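Local coordinates for thioesterase (Streptomyces sp. WAC02707, PDB 6VAP), which probably removes acyl groups from the carrier proteins of borrelidin biosynthesis by hydrolysing their thioesters, as a type II thioesterase of the alpha/beta-hydrolase fold, at residues 9-14 with 81-86; 16-21 with 46-51; 90-95 with 116-121; 123-128 with 202-207; 136-141 with 180-185. One frame throughout, in Å; residues are numbered along the deposited sequence.

Interaction 1 (9-14 with 81-86); sequences HSDVWI and FPVLRA
In this alpha/beta-hydrolase fold, the loop 9-14 leads into the edge strand 14-15 and lies against helix 73-87. Within 81-86, V83 and L84 meet it. V83 carries most of the contact, and its two methyls divide the work. CG1 is anti to the backbone N (chi1 -177°) and faces I14 and D11. I14 slides past V83 in the opposite direction, with its CD1 3.6 Å from V83 CG1. D11 meets the same methyl tip to tip, its OD2 3.9 Å from V83 CG1. The other methyl serves the indole of W13, whose CD1 lies 3.9 Å from V83 CG2. The two side chains cross at about a right angle. I14 CD1 also touches L84, crossing it obliquely. That pair is tight, with I14 CD1 3.5 Å from L84 CD2. The contact is thus apolar, apart from the carboxylate beside the methyl.

A second shell shapes the loop. The D11 carboxylate is turned back on its own chain in an Asx motif, and the N of D11 bonds the O of I14. R64 makes a cation-pi contact with W13, while V56 and L54 of strand 52-56 back W13 and I14. Q79 and L80 of helix 73-87 also touch W13. L84 leans on L107 and F111 of helix 99-113 as well. H9 O bonds R87 of helix 73-87, and S10 OG bonds Q16. Inside the Asx motif, D11 OD1 accepts from the N of I14 at 2.6 Å, met from above the carboxylate plane, and more weakly from the N of W13.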
# COMPACT_ATOMS: atom_id res chain seq x y z
N HIS A 9 -14.19 -14.48 -4.52
CA HIS A 9 -14.96 -13.46 -5.23
C HIS A 9 -14.07 -12.24 -5.44
O HIS A 9 -13.56 -11.67 -4.47
CB HIS A 9 -16.23 -13.08 -4.47
CG HIS A 9 -16.88 -14.23 -3.76
ND1 HIS A 9 -16.36 -14.78 -2.60
CD2 HIS A 9 -18.01 -14.93 -4.04
CE1 HIS A 9 -17.14 -15.77 -2.21
NE2 HIS A 9 -18.14 -15.89 -3.06
N SER A 10 -13.88 -11.85 -6.69
CA SER A 10 -13.07 -10.69 -7.03
C SER A 10 -13.82 -9.77 -7.99
O SER A 10 -14.69 -10.21 -8.76
CB SER A 10 -11.72 -11.11 -7.66
OG SER A 10 -11.09 -12.16 -6.93
N ASP A 11 -13.48 -8.50 -7.95
CA ASP A 11 -14.01 -7.51 -8.88
C ASP A 11 -12.82 -6.85 -9.59
O ASP A 11 -11.66 -7.27 -9.46
CB ASP A 11 -14.89 -6.49 -8.15
CG ASP A 11 -14.18 -5.83 -6.98
OD1 ASP A 11 -13.11 -5.24 -7.18
OD2 ASP A 11 -14.71 -5.91 -5.85
N VAL A 12 -13.12 -5.81 -10.38
CA VAL A 12 -12.09 -5.16 -11.17
C VAL A 12 -11.03 -4.55 -10.27
O VAL A 12 -9.84 -4.55 -10.63
CB VAL A 12 -12.73 -4.10 -12.09
CG1 VAL A 12 -13.21 -2.90 -11.29
CG2 VAL A 12 -11.74 -3.66 -13.16
N TRP A 13 -11.43 -4.07 -9.09
CA TRP A 13 -10.47 -3.42 -8.20
C TRP A 13 -9.80 -4.37 -7.21
O TRP A 13 -8.62 -4.23 -6.89
CB TRP A 13 -11.17 -2.30 -7.39
CG TRP A 13 -11.38 -1.04 -8.13
CD1 TRP A 13 -12.52 -0.65 -8.81
CD2 TRP A 13 -10.48 0.06 -8.19
NE1 TRP A 13 -12.34 0.61 -9.34
CE2 TRP A 13 -11.12 1.08 -8.94
CE3 TRP A 13 -9.22 0.30 -7.65
CZ2 TRP A 13 -10.51 2.29 -9.22
CZ3 TRP A 13 -8.61 1.52 -7.92
CH2 TRP A 13 -9.25 2.48 -8.71
N ILE A 14 -10.56 -5.32 -6.68
CA ILE A 14 -10.17 -6.07 -5.50
C ILE A 14 -10.01 -7.53 -5.89
O ILE A 14 -11.00 -8.17 -6.26
CB ILE A 14 -11.19 -5.93 -4.36
CG1 ILE A 14 -11.30 -4.43 -3.97
CG2 ILE A 14 -10.76 -6.77 -3.17
CD1 ILE A 14 -12.45 -4.12 -3.07
N PHE A 81 -12.38 3.75 -2.45
CA PHE A 81 -13.03 3.61 -1.15
C PHE A 81 -14.42 3.03 -1.25
O PHE A 81 -14.70 2.09 -0.49
CB PHE A 81 -13.05 4.96 -0.43
CG PHE A 81 -13.51 4.86 1.00
CD1 PHE A 81 -12.90 3.97 1.89
CD2 PHE A 81 -14.54 5.65 1.46
CE1 PHE A 81 -13.33 3.87 3.19
CE2 PHE A 81 -14.96 5.57 2.78
CZ PHE A 81 -14.35 4.67 3.63
N PRO A 82 -15.33 3.54 -2.10
CA PRO A 82 -16.67 2.93 -2.19
C PRO A 82 -16.64 1.46 -2.51
O PRO A 82 -17.51 0.71 -2.06
CB PRO A 82 -17.35 3.73 -3.31
CG PRO A 82 -16.45 4.90 -3.58
CD PRO A 82 -15.12 4.58 -3.13
N VAL A 83 -15.68 1.03 -3.32
CA VAL A 83 -15.57 -0.39 -3.66
C VAL A 83 -15.16 -1.18 -2.43
O VAL A 83 -15.77 -2.21 -2.10
CB VAL A 83 -14.58 -0.59 -4.81
CG1 VAL A 83 -14.51 -2.05 -5.22
CG2 VAL A 83 -15.01 0.29 -6.01
N LEU A 84 -14.09 -0.74 -1.75
CA LEU A 84 -13.68 -1.42 -0.53
C LEU A 84 -14.76 -1.34 0.54
O LEU A 84 -14.92 -2.28 1.32
CB LEU A 84 -12.39 -0.83 0.02
CG LEU A 84 -11.14 -1.33 -0.70
CD1 LEU A 84 -10.00 -0.39 -0.34
CD2 LEU A 84 -10.81 -2.78 -0.30
N ARG A 85 -15.51 -0.23 0.58
CA ARG A 85 -16.62 -0.10 1.53
C ARG A 85 -17.61 -1.27 1.41
O ARG A 85 -18.03 -1.84 2.42
CB ARG A 85 -17.34 1.22 1.31
CG ARG A 85 -16.72 2.39 2.00
CD ARG A 85 -17.75 3.49 2.25
NE ARG A 85 -18.61 3.16 3.37
CZ ARG A 85 -19.24 4.06 4.12
NH1 ARG A 85 -19.10 5.35 3.85
NH2 ARG A 85 -20.02 3.67 5.12
N ALA A 86 -17.99 -1.62 0.18
CA ALA A 86 -18.98 -2.68 -0.02
C ALA A 86 -18.45 -4.06 0.38
O ALA A 86 -19.25 -4.97 0.63
CB ALA A 86 -19.43 -2.71 -1.48

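Interaction 2 (16-21 with 46-51); sequences QYRPAH and ALAPRC
The imidazole of H21 lies side by side with the ring of P49, both pointing the same way. P49 CB stands over the centre of the imidazole, 3.9 Å from the H21 ring centroid and 13° off its normal. This is a CH-pi contact. P49 CG adds to it near the far end of the ring, 3.7 Å from H21 CE1. H21 reaches this position with CG anti to its carbonyl carbon (chi1 -68°).

The backbone fixes the pair. H21 N donates to P49 O at 2.8 Å, nearly straight at 167°, in the carbonyl plane and on a lone pair. A cis peptide precedes P49, just where the chain leaves helix 41-47. P49 CA meets P19 O in a CA-H...O contact, and A20 CA meets P49 O in another. Further back, the CB atoms of R18 and A48 touch at 3.5 Å, while the rest of the R18 chain bends away.

Y17 stacks on H41 of the same helix, and R50 turns its guanidinium to C253 O. The contact joins the loop between strands 14-15 and 26-30 to the end of helix 41-47 at the surface. One strong bond and several CH contacts hold it, with little reliance on charge.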
# COMPACT_ATOMS: atom_id res chain seq x y z
N GLN A 16 -9.13 -11.30 -4.77
CA GLN A 16 -9.09 -12.24 -3.65
C GLN A 16 -8.52 -13.54 -4.21
O GLN A 16 -9.22 -14.29 -4.91
CB GLN A 16 -10.50 -12.43 -3.08
CG GLN A 16 -10.58 -13.35 -1.88
CD GLN A 16 -12.00 -13.57 -1.40
OE1 GLN A 16 -12.95 -13.19 -2.07
NE2 GLN A 16 -12.15 -14.19 -0.25
N TYR A 17 -7.26 -13.81 -3.90
CA TYR A 17 -6.56 -14.93 -4.52
C TYR A 17 -6.86 -16.26 -3.84
O TYR A 17 -6.78 -17.30 -4.50
CB TYR A 17 -5.07 -14.63 -4.53
CG TYR A 17 -4.70 -13.50 -5.46
CD1 TYR A 17 -5.03 -13.55 -6.82
CD2 TYR A 17 -3.99 -12.41 -4.99
CE1 TYR A 17 -4.69 -12.51 -7.67
CE2 TYR A 17 -3.66 -11.36 -5.82
CZ TYR A 17 -4.01 -11.41 -7.16
OH TYR A 17 -3.68 -10.38 -8.01
N ARG A 18 -7.15 -16.26 -2.55
CA ARG A 18 -7.39 -17.48 -1.81
C ARG A 18 -8.68 -17.39 -1.00
O ARG A 18 -9.11 -16.30 -0.63
CB ARG A 18 -6.21 -17.77 -0.87
CG ARG A 18 -4.88 -17.99 -1.57
CD ARG A 18 -4.74 -19.38 -2.12
NE ARG A 18 -3.37 -19.67 -2.56
CZ ARG A 18 -2.92 -19.44 -3.79
NH1 ARG A 18 -3.71 -18.92 -4.71
NH2 ARG A 18 -1.66 -19.73 -4.09
N PRO A 19 -9.30 -18.52 -0.71
CA PRO A 19 -10.48 -18.49 0.16
C PRO A 19 -10.09 -18.18 1.60
O PRO A 19 -9.00 -18.53 2.06
CB PRO A 19 -11.07 -19.90 0.05
CG PRO A 19 -10.28 -20.61 -1.03
CD PRO A 19 -8.96 -19.88 -1.17
N ALA A 20 -11.01 -17.57 2.32
CA ALA A 20 -10.77 -17.17 3.70
C ALA A 20 -11.94 -17.62 4.57
O ALA A 20 -13.09 -17.66 4.11
CB ALA A 20 -10.58 -15.67 3.81
N HIS A 21 -11.63 -17.98 5.82
CA HIS A 21 -12.66 -18.30 6.77
C HIS A 21 -13.63 -17.11 6.90
O HIS A 21 -13.25 -15.95 6.69
CB HIS A 21 -12.06 -18.63 8.14
CG HIS A 21 -11.26 -19.90 8.17
ND1 HIS A 21 -11.55 -20.97 7.35
CD2 HIS A 21 -10.21 -20.27 8.94
CE1 HIS A 21 -10.70 -21.95 7.61
NE2 HIS A 21 -9.88 -21.55 8.56
N ALA A 46 0.16 -17.20 2.14
CA ALA A 46 0.74 -17.46 3.45
C ALA A 46 -0.21 -17.18 4.61
O ALA A 46 -0.04 -17.77 5.68
CB ALA A 46 2.00 -16.62 3.65
N LEU A 47 -1.19 -16.30 4.42
CA LEU A 47 -2.09 -15.92 5.51
C LEU A 47 -3.47 -16.55 5.40
O LEU A 47 -4.14 -16.75 6.43
CB LEU A 47 -2.24 -14.39 5.57
CG LEU A 47 -0.97 -13.60 5.79
CD1 LEU A 47 -1.29 -12.16 6.07
CD2 LEU A 47 -0.09 -14.19 6.93
N ALA A 48 -3.93 -16.87 4.20
CA ALA A 48 -5.23 -17.50 4.05
C ALA A 48 -5.13 -18.96 4.48
O ALA A 48 -4.04 -19.53 4.43
CB ALA A 48 -5.71 -17.42 2.60
N PRO A 49 -6.24 -19.58 4.92
CA PRO A 49 -7.58 -18.99 5.02
C PRO A 49 -7.81 -18.24 6.32
O PRO A 49 -8.91 -17.73 6.55
CB PRO A 49 -8.50 -20.22 4.94
CG PRO A 49 -7.69 -21.32 5.58
CD PRO A 49 -6.23 -21.01 5.30
N ARG A 50 -6.77 -18.16 7.16
CA ARG A 50 -6.93 -17.50 8.45
C ARG A 50 -7.05 -15.99 8.29
O ARG A 50 -7.50 -15.30 9.22
CB ARG A 50 -5.76 -17.83 9.36
CG ARG A 50 -5.74 -19.31 9.80
CD ARG A 50 -4.38 -19.75 10.34
NE ARG A 50 -3.25 -19.23 9.56
CZ ARG A 50 -2.94 -19.63 8.32
NH1 ARG A 50 -3.67 -20.57 7.72
NH2 ARG A 50 -1.91 -19.09 7.69
N CYS A 51 -6.70 -15.47 7.13
CA CYS A 51 -6.83 -14.04 6.85
C CYS A 51 -7.37 -13.86 5.44
O CYS A 51 -6.96 -14.57 4.52
CB CYS A 51 -5.49 -13.31 7.00
SG CYS A 51 -5.58 -11.54 6.63

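Interaction 3 (90-95 with 116-121); sequences QPVALF and ISLEAL
Segments 90-95 and 116-121 run parallel where strand 92-97 lies beside strand 120-124 in the central sheet. Two backbone hydrogen bonds join them. E119 N donates to V92 O at 2.8 Å and 160°, from above the carbonyl plane. L94 N donates to A120 O at 3.1 Å and 166°, in the carbonyl plane. L94 and L121 form a parallel bridge, CA to CA 5.0 Å. The segments belong to the crossover unit strand 92-97, helix 99-113, strand 120-124, part of the alpha/beta-hydrolase core. On the other flank, strand 92-97 pairs with strand 26-30.

V92, L94, L118 and L121 make the apolar contact. V92 and L118 lie side by side, pointing the same way, with V92 CG1 3.6 Å from L118 CD2. The other methyl of L118 serves L94, which crosses it at about a right angle; L94 CD1 is 3.7 Å from L118 CD1. L121 CD1 reaches back to L94 CB. A108 of the crossover helix touches both L94 and L118. A93 and A120 point to the opposite face, toward helix 239-250.

At the entry to the strands, the cis-proline P91 meets E119, whose chain bends at chi2 (-54°). There a water accepts from V92 N at 2.9 Å and donates to S117 O and E119 OE2. The E119 side chain is poorly ordered, so its share is less certain.

The chemistry therefore changes along the pair. Water completes the polar bonding at the partly exposed start, and the buried part relies on direct backbone bonds and leucine packing.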
# COMPACT_ATOMS: atom_id res chain seq x y z
N GLN A 90 -14.89 -5.68 9.40
CA GLN A 90 -13.95 -5.64 10.51
C GLN A 90 -13.88 -7.01 11.18
O GLN A 90 -14.86 -7.74 11.22
CB GLN A 90 -14.38 -4.56 11.50
CG GLN A 90 -14.53 -3.19 10.83
CD GLN A 90 -15.03 -2.12 11.78
OE1 GLN A 90 -14.27 -1.58 12.59
NE2 GLN A 90 -16.32 -1.80 11.69
N PRO A 91 -12.73 -7.37 11.74
CA PRO A 91 -11.50 -6.57 11.81
C PRO A 91 -10.80 -6.48 10.46
O PRO A 91 -10.70 -7.49 9.76
CB PRO A 91 -10.62 -7.33 12.82
CG PRO A 91 -11.55 -8.39 13.46
CD PRO A 91 -12.60 -8.66 12.44
N VAL A 92 -10.35 -5.28 10.10
CA VAL A 92 -9.70 -5.02 8.82
C VAL A 92 -8.41 -4.25 9.05
O VAL A 92 -8.34 -3.34 9.89
CB VAL A 92 -10.64 -4.24 7.87
CG1 VAL A 92 -11.07 -2.92 8.51
CG2 VAL A 92 -9.99 -4.00 6.52
N ALA A 93 -7.37 -4.62 8.31
CA ALA A 93 -6.09 -3.94 8.35
C ALA A 93 -5.66 -3.61 6.93
O ALA A 93 -6.10 -4.24 5.96
CB ALA A 93 -5.02 -4.79 9.04
N LEU A 94 -4.82 -2.58 6.81
CA LEU A 94 -4.29 -2.14 5.52
C LEU A 94 -2.77 -2.28 5.49
O LEU A 94 -2.09 -2.01 6.48
CB LEU A 94 -4.67 -0.70 5.26
CG LEU A 94 -6.09 -0.26 5.67
CD1 LEU A 94 -6.28 1.19 5.47
CD2 LEU A 94 -7.12 -1.06 4.88
N PHE A 95 -2.25 -2.71 4.34
CA PHE A 95 -0.82 -2.81 4.10
C PHE A 95 -0.50 -2.15 2.77
O PHE A 95 -1.10 -2.49 1.75
CB PHE A 95 -0.35 -4.28 4.10
CG PHE A 95 1.11 -4.43 3.85
CD1 PHE A 95 1.61 -4.43 2.58
CD2 PHE A 95 2.00 -4.60 4.92
CE1 PHE A 95 3.01 -4.56 2.37
CE2 PHE A 95 3.34 -4.73 4.72
CZ PHE A 95 3.85 -4.67 3.43
N ILE A 116 -15.38 3.49 10.67
CA ILE A 116 -14.89 2.12 10.51
C ILE A 116 -13.49 2.06 11.09
O ILE A 116 -12.54 2.55 10.48
CB ILE A 116 -14.89 1.67 9.03
CG1 ILE A 116 -16.31 1.85 8.45
CG2 ILE A 116 -14.44 0.24 8.92
CD1 ILE A 116 -16.47 1.49 6.98
N SER A 117 -13.37 1.43 12.26
CA SER A 117 -12.08 1.28 12.91
C SER A 117 -11.20 0.29 12.16
O SER A 117 -11.68 -0.68 11.54
CB SER A 117 -12.29 0.80 14.35
OG SER A 117 -12.96 -0.44 14.37
N LEU A 118 -9.89 0.54 12.22
CA LEU A 118 -8.88 -0.32 11.60
C LEU A 118 -8.02 -1.01 12.65
O LEU A 118 -7.61 -0.39 13.63
CB LEU A 118 -7.97 0.48 10.66
CG LEU A 118 -8.67 1.28 9.56
CD1 LEU A 118 -7.64 2.08 8.76
CD2 LEU A 118 -9.41 0.32 8.63
N GLU A 119 -7.73 -2.29 12.45
CA GLU A 119 -6.86 -3.01 13.38
C GLU A 119 -5.43 -2.49 13.31
O GLU A 119 -4.76 -2.35 14.34
CB GLU A 119 -6.90 -4.51 13.07
CG GLU A 119 -8.28 -5.11 13.15
CD GLU A 119 -8.96 -4.85 14.49
OE1 GLU A 119 -8.33 -5.10 15.54
OE2 GLU A 119 -10.13 -4.40 14.48
N ALA A 120 -4.94 -2.25 12.11
CA ALA A 120 -3.62 -1.68 11.96
C ALA A 120 -3.51 -1.04 10.59
O ALA A 120 -4.22 -1.42 9.65
CB ALA A 120 -2.54 -2.76 12.14
N LEU A 121 -2.61 -0.04 10.50
CA LEU A 121 -2.14 0.50 9.23
C LEU A 121 -0.66 0.15 9.14
O LEU A 121 0.15 0.65 9.94
CB LEU A 121 -2.38 2.00 9.15
CG LEU A 121 -1.71 2.68 7.98
CD1 LEU A 121 -2.18 2.06 6.65
CD2 LEU A 121 -1.94 4.19 8.01
O HOH W 1 -11.25 -3.29 11.94

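Interaction 4 (123-128 with 202-207); sequences VSARPA and DDDPMV
D204 OD1 is held by one N-H, that of M206, from its own chain. M206 N lies 2.9 Å from D204 OD1 at 157°, above the carboxylate plane, and closes an Asx turn. OD2 accepts from ND1 of H232, which makes two N-H donors for the carboxylate. D204 CG is anti to the backbone N (chi1 -175°), and this sends the carboxylate toward segment 123-128. There D204 OD2 comes within 4.0 Å of the methyl CB of A125.

Residues D204 to V207 form a type I turn, with V207 N bonded to D204 O at 3.2 Å. The turn presents V207 to the other segment. V207 CG2, anti to its carbonyl carbon, presses on the backbone, 3.6 Å from both A125 C and R126 N. V207 CG1 is more distant, near the R126 carbonyl. P127 crosses V207 obliquely, and its CG lies 3.6 Å from M206 O. The contact between the segments is thus one of methyls and ring carbons against backbone. The carbonyl O of A125 is buried here and has no partner in the model.

Outside, A125 pairs by its backbone with L199 of strand 196-201. R126 turns its guanidinium away to T102 and A181, and its O bonds W215.

The contact brings together the loops after strands 120-124 and 196-201. D204, H232 and S98 have the geometry of a Ser-His-Asp triad, with S98 on a probable nucleophile elbow. D204 is then probably the acid member, as expected of an alpha/beta-hydrolase thioesterase.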
# COMPACT_ATOMS: atom_id res chain seq x y z
N VAL A 123 2.70 0.32 6.91
CA VAL A 123 3.23 1.17 5.84
C VAL A 123 4.71 0.86 5.67
O VAL A 123 5.48 0.87 6.64
CB VAL A 123 3.03 2.66 6.15
CG1 VAL A 123 1.54 3.03 5.92
CG2 VAL A 123 3.40 2.93 7.55
N SER A 124 5.10 0.56 4.45
CA SER A 124 6.43 0.06 4.15
C SER A 124 7.09 1.01 3.18
O SER A 124 6.48 1.35 2.17
CB SER A 124 6.32 -1.35 3.53
OG SER A 124 7.48 -1.67 2.79
N ALA A 125 8.34 1.37 3.45
CA ALA A 125 9.23 2.07 2.55
C ALA A 125 8.59 3.34 2.02
O ALA A 125 8.44 3.54 0.82
CB ALA A 125 9.68 1.14 1.42
N ARG A 126 8.20 4.21 2.91
CA ARG A 126 7.57 5.46 2.48
C ARG A 126 7.66 6.52 3.57
O ARG A 126 7.44 6.21 4.75
CB ARG A 126 6.12 5.23 2.12
CG ARG A 126 5.42 6.38 1.50
CD ARG A 126 5.86 6.66 0.08
NE ARG A 126 4.90 7.50 -0.63
CZ ARG A 126 5.18 8.23 -1.70
NH1 ARG A 126 6.37 8.17 -2.24
NH2 ARG A 126 4.23 9.02 -2.21
N PRO A 127 8.07 7.75 3.25
CA PRO A 127 8.07 8.80 4.27
C PRO A 127 6.65 9.02 4.78
O PRO A 127 5.66 8.78 4.08
CB PRO A 127 8.61 10.03 3.53
CG PRO A 127 9.27 9.51 2.34
CD PRO A 127 8.47 8.29 1.94
N ALA A 128 6.55 9.50 6.01
CA ALA A 128 5.26 9.97 6.53
C ALA A 128 4.58 10.94 5.56
O ALA A 128 5.24 11.69 4.86
CB ALA A 128 5.49 10.63 7.88
N ASP A 202 17.19 -0.18 5.89
CA ASP A 202 18.24 0.65 6.47
C ASP A 202 19.14 1.29 5.42
O ASP A 202 20.01 2.10 5.78
CB ASP A 202 19.08 -0.17 7.46
CG ASP A 202 19.85 -1.30 6.80
OD1 ASP A 202 19.68 -1.55 5.59
OD2 ASP A 202 20.60 -1.98 7.51
N ASP A 203 18.95 0.96 4.15
CA ASP A 203 19.78 1.48 3.06
C ASP A 203 18.91 1.97 1.91
O ASP A 203 19.08 1.60 0.75
CB ASP A 203 20.77 0.43 2.56
CG ASP A 203 21.93 1.05 1.72
OD1 ASP A 203 22.09 2.28 1.72
OD2 ASP A 203 22.67 0.31 1.05
N ASP A 204 17.94 2.78 2.24
CA ASP A 204 16.93 3.25 1.31
C ASP A 204 17.09 4.74 1.11
O ASP A 204 16.70 5.52 1.99
CB ASP A 204 15.53 2.93 1.83
CG ASP A 204 14.44 3.30 0.83
OD1 ASP A 204 14.76 3.93 -0.19
OD2 ASP A 204 13.27 2.95 1.10
N PRO A 205 17.66 5.20 -0.01
CA PRO A 205 17.86 6.65 -0.18
C PRO A 205 16.56 7.45 -0.18
O PRO A 205 16.61 8.68 0.01
CB PRO A 205 18.57 6.77 -1.55
CG PRO A 205 19.18 5.42 -1.76
CD PRO A 205 18.26 4.42 -1.10
N MET A 206 15.41 6.80 -0.38
CA MET A 206 14.14 7.51 -0.49
C MET A 206 13.37 7.62 0.82
O MET A 206 12.35 8.31 0.86
CB MET A 206 13.26 6.85 -1.53
CG MET A 206 13.87 6.87 -2.94
SD MET A 206 13.90 8.53 -3.67
CE MET A 206 15.59 9.04 -3.40
N VAL A 207 13.85 6.99 1.89
CA VAL A 207 13.21 7.05 3.20
C VAL A 207 14.29 7.16 4.27
O VAL A 207 15.05 6.21 4.49
CB VAL A 207 12.33 5.82 3.49
CG1 VAL A 207 11.53 6.06 4.70
CG2 VAL A 207 11.48 5.49 2.29

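Interaction 5 (136-141 with 180-185); sequences GTVHLL and AAETYR
A short 3-10 turn, 138-140, receives the carboxylate of E182, the last helical residue of 180-182. E182 spans the gap with CG anti to its carbonyl carbon and an extended chain beyond. Its two oxygens take three N-H donors. OE2 accepts from V138 N at 2.9 Å, on its syn lone pair. OE1 uses its own syn lone pair for H139 N, 3.0 Å away.

The third donor is the H139 side chain. H139 ND1 lies 2.7 Å from E182 OE1, with an angle of 152° at the hydrogen. The oxygen sits near the imidazole plane, yet the nitrogen meets it from above the carboxylate plane, the two planes being 72° apart. H139 holds CG in the crowded position between N and the carbonyl carbon (chi1 69°), which brings ND1 round to the same oxygen as its own backbone N. The negative charge may favour a protonated imidazole. T183 CG2 touches the other end of the ring, 3.7 Å from H139 NE2. A water accepts from G136 N and donates to E182 O, 2.8 Å from each.

The site is near the surface, where the loop between strand 120-124 and helix 143-149 meets the end of helix 167-182. R175 of that helix bonds the carbonyls of H139 and L141, and Y178 and R179 pack against V138 and H139.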
# COMPACT_ATOMS: atom_id res chain seq x y z
N GLY A 136 9.92 15.59 -6.97
CA GLY A 136 10.22 14.40 -7.76
C GLY A 136 9.86 14.60 -9.22
O GLY A 136 8.89 15.27 -9.55
N THR A 137 10.68 14.03 -10.11
CA THR A 137 10.54 14.30 -11.55
C THR A 137 10.55 13.03 -12.39
O THR A 137 10.52 13.12 -13.62
CB THR A 137 11.64 15.25 -12.04
OG1 THR A 137 12.89 14.55 -12.06
CG2 THR A 137 11.77 16.46 -11.13
N VAL A 138 10.59 11.85 -11.77
CA VAL A 138 10.64 10.61 -12.54
C VAL A 138 9.45 10.52 -13.50
O VAL A 138 9.58 10.05 -14.63
CB VAL A 138 10.70 9.39 -11.60
CG1 VAL A 138 10.37 8.14 -12.32
CG2 VAL A 138 12.10 9.30 -10.97
N HIS A 139 8.28 10.97 -13.06
CA HIS A 139 7.10 10.92 -13.90
C HIS A 139 7.18 11.87 -15.09
O HIS A 139 6.39 11.73 -16.02
CB HIS A 139 5.83 11.24 -13.10
CG HIS A 139 5.74 12.66 -12.63
ND1 HIS A 139 6.51 13.15 -11.61
CD2 HIS A 139 4.96 13.69 -13.05
CE1 HIS A 139 6.21 14.43 -11.41
NE2 HIS A 139 5.26 14.77 -12.26
N LEU A 140 8.09 12.83 -15.08
CA LEU A 140 8.26 13.80 -16.15
C LEU A 140 9.31 13.39 -17.17
O LEU A 140 9.48 14.10 -18.16
CB LEU A 140 8.62 15.17 -15.56
CG LEU A 140 7.63 15.74 -14.56
CD1 LEU A 140 8.17 17.00 -13.90
CD2 LEU A 140 6.29 16.00 -15.23
N LEU A 141 10.00 12.28 -16.97
CA LEU A 141 11.03 11.87 -17.91
C LEU A 141 10.44 11.43 -19.25
O LEU A 141 9.29 10.99 -19.33
CB LEU A 141 11.86 10.72 -17.34
CG LEU A 141 12.55 10.96 -16.00
CD1 LEU A 141 12.87 9.63 -15.33
CD2 LEU A 141 13.79 11.79 -16.19
N ALA A 180 1.52 9.94 -9.31
CA ALA A 180 0.70 9.96 -8.11
C ALA A 180 1.59 10.00 -6.89
O ALA A 180 1.31 10.76 -5.95
CB ALA A 180 -0.23 8.75 -8.08
N ALA A 181 2.67 9.18 -6.88
CA ALA A 181 3.59 9.15 -5.74
C ALA A 181 4.31 10.48 -5.57
O ALA A 181 4.56 10.92 -4.44
CB ALA A 181 4.63 8.03 -5.92
N GLU A 182 4.72 11.11 -6.66
CA GLU A 182 5.58 12.28 -6.58
C GLU A 182 4.83 13.60 -6.43
O GLU A 182 5.39 14.55 -5.90
CB GLU A 182 6.48 12.34 -7.82
CG GLU A 182 7.64 11.41 -7.76
CD GLU A 182 8.40 11.32 -9.09
OE1 GLU A 182 7.73 11.18 -10.14
OE2 GLU A 182 9.66 11.38 -9.08
N THR A 183 3.58 13.68 -6.87
CA THR A 183 2.82 14.93 -6.77
C THR A 183 1.84 14.94 -5.61
O THR A 183 1.01 15.84 -5.52
CB THR A 183 2.05 15.18 -8.08
OG1 THR A 183 1.03 14.17 -8.25
CG2 THR A 183 3.01 15.13 -9.29
N TYR A 184 1.88 13.93 -4.74
CA TYR A 184 1.02 13.89 -3.57
C TYR A 184 1.24 15.09 -2.68
O TYR A 184 2.38 15.44 -2.39
CB TYR A 184 1.30 12.62 -2.78
CG TYR A 184 0.58 12.46 -1.47
CD1 TYR A 184 -0.82 12.30 -1.41
CD2 TYR A 184 1.28 12.56 -0.27
CE1 TYR A 184 -1.46 12.18 -0.21
CE2 TYR A 184 0.63 12.44 0.95
CZ TYR A 184 -0.71 12.21 0.98
OH TYR A 184 -1.36 12.09 2.22
N ARG A 185 0.15 15.75 -2.24
CA ARG A 185 0.19 16.90 -1.32
C ARG A 185 -0.64 16.48 -0.09
O ARG A 185 -1.79 16.28 -0.28
CB ARG A 185 -0.32 18.15 -2.05
CG ARG A 185 0.32 18.37 -3.41
CD ARG A 185 0.07 19.70 -4.09
NE ARG A 185 -1.25 19.75 -4.72
CZ ARG A 185 -1.96 20.86 -4.99
NH1 ARG A 185 -1.51 22.07 -4.68
NH2 ARG A 185 -3.13 20.74 -5.57
O HOH W 2 8.08 14.62 -5.08

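In the fold
Interactions 1 and 4 are buried, interaction 3 partly so, and interactions 2 and 5 lie at the surface. Interactions 3 and 4 share strand 120-124 and touch where F95 packs on S124. Interaction 3 joins neighbouring strands by backbone bonds; interaction 4 joins loops by apolar packing near the probable triad. Interactions 4 and 5 meet where R126 NH2 reaches A181 O, and only in interaction 5 does a carboxylate take direct hydrogen bonds from the opposite segment. Interactions 1 and 2 are linked by Q16, which bonds H9 and S10. Interaction 1 is side-chain packing on a helix, whereas interaction 2 adds a backbone bond. Interactions 2 and 5 are farthest apart, centres about 34 Å.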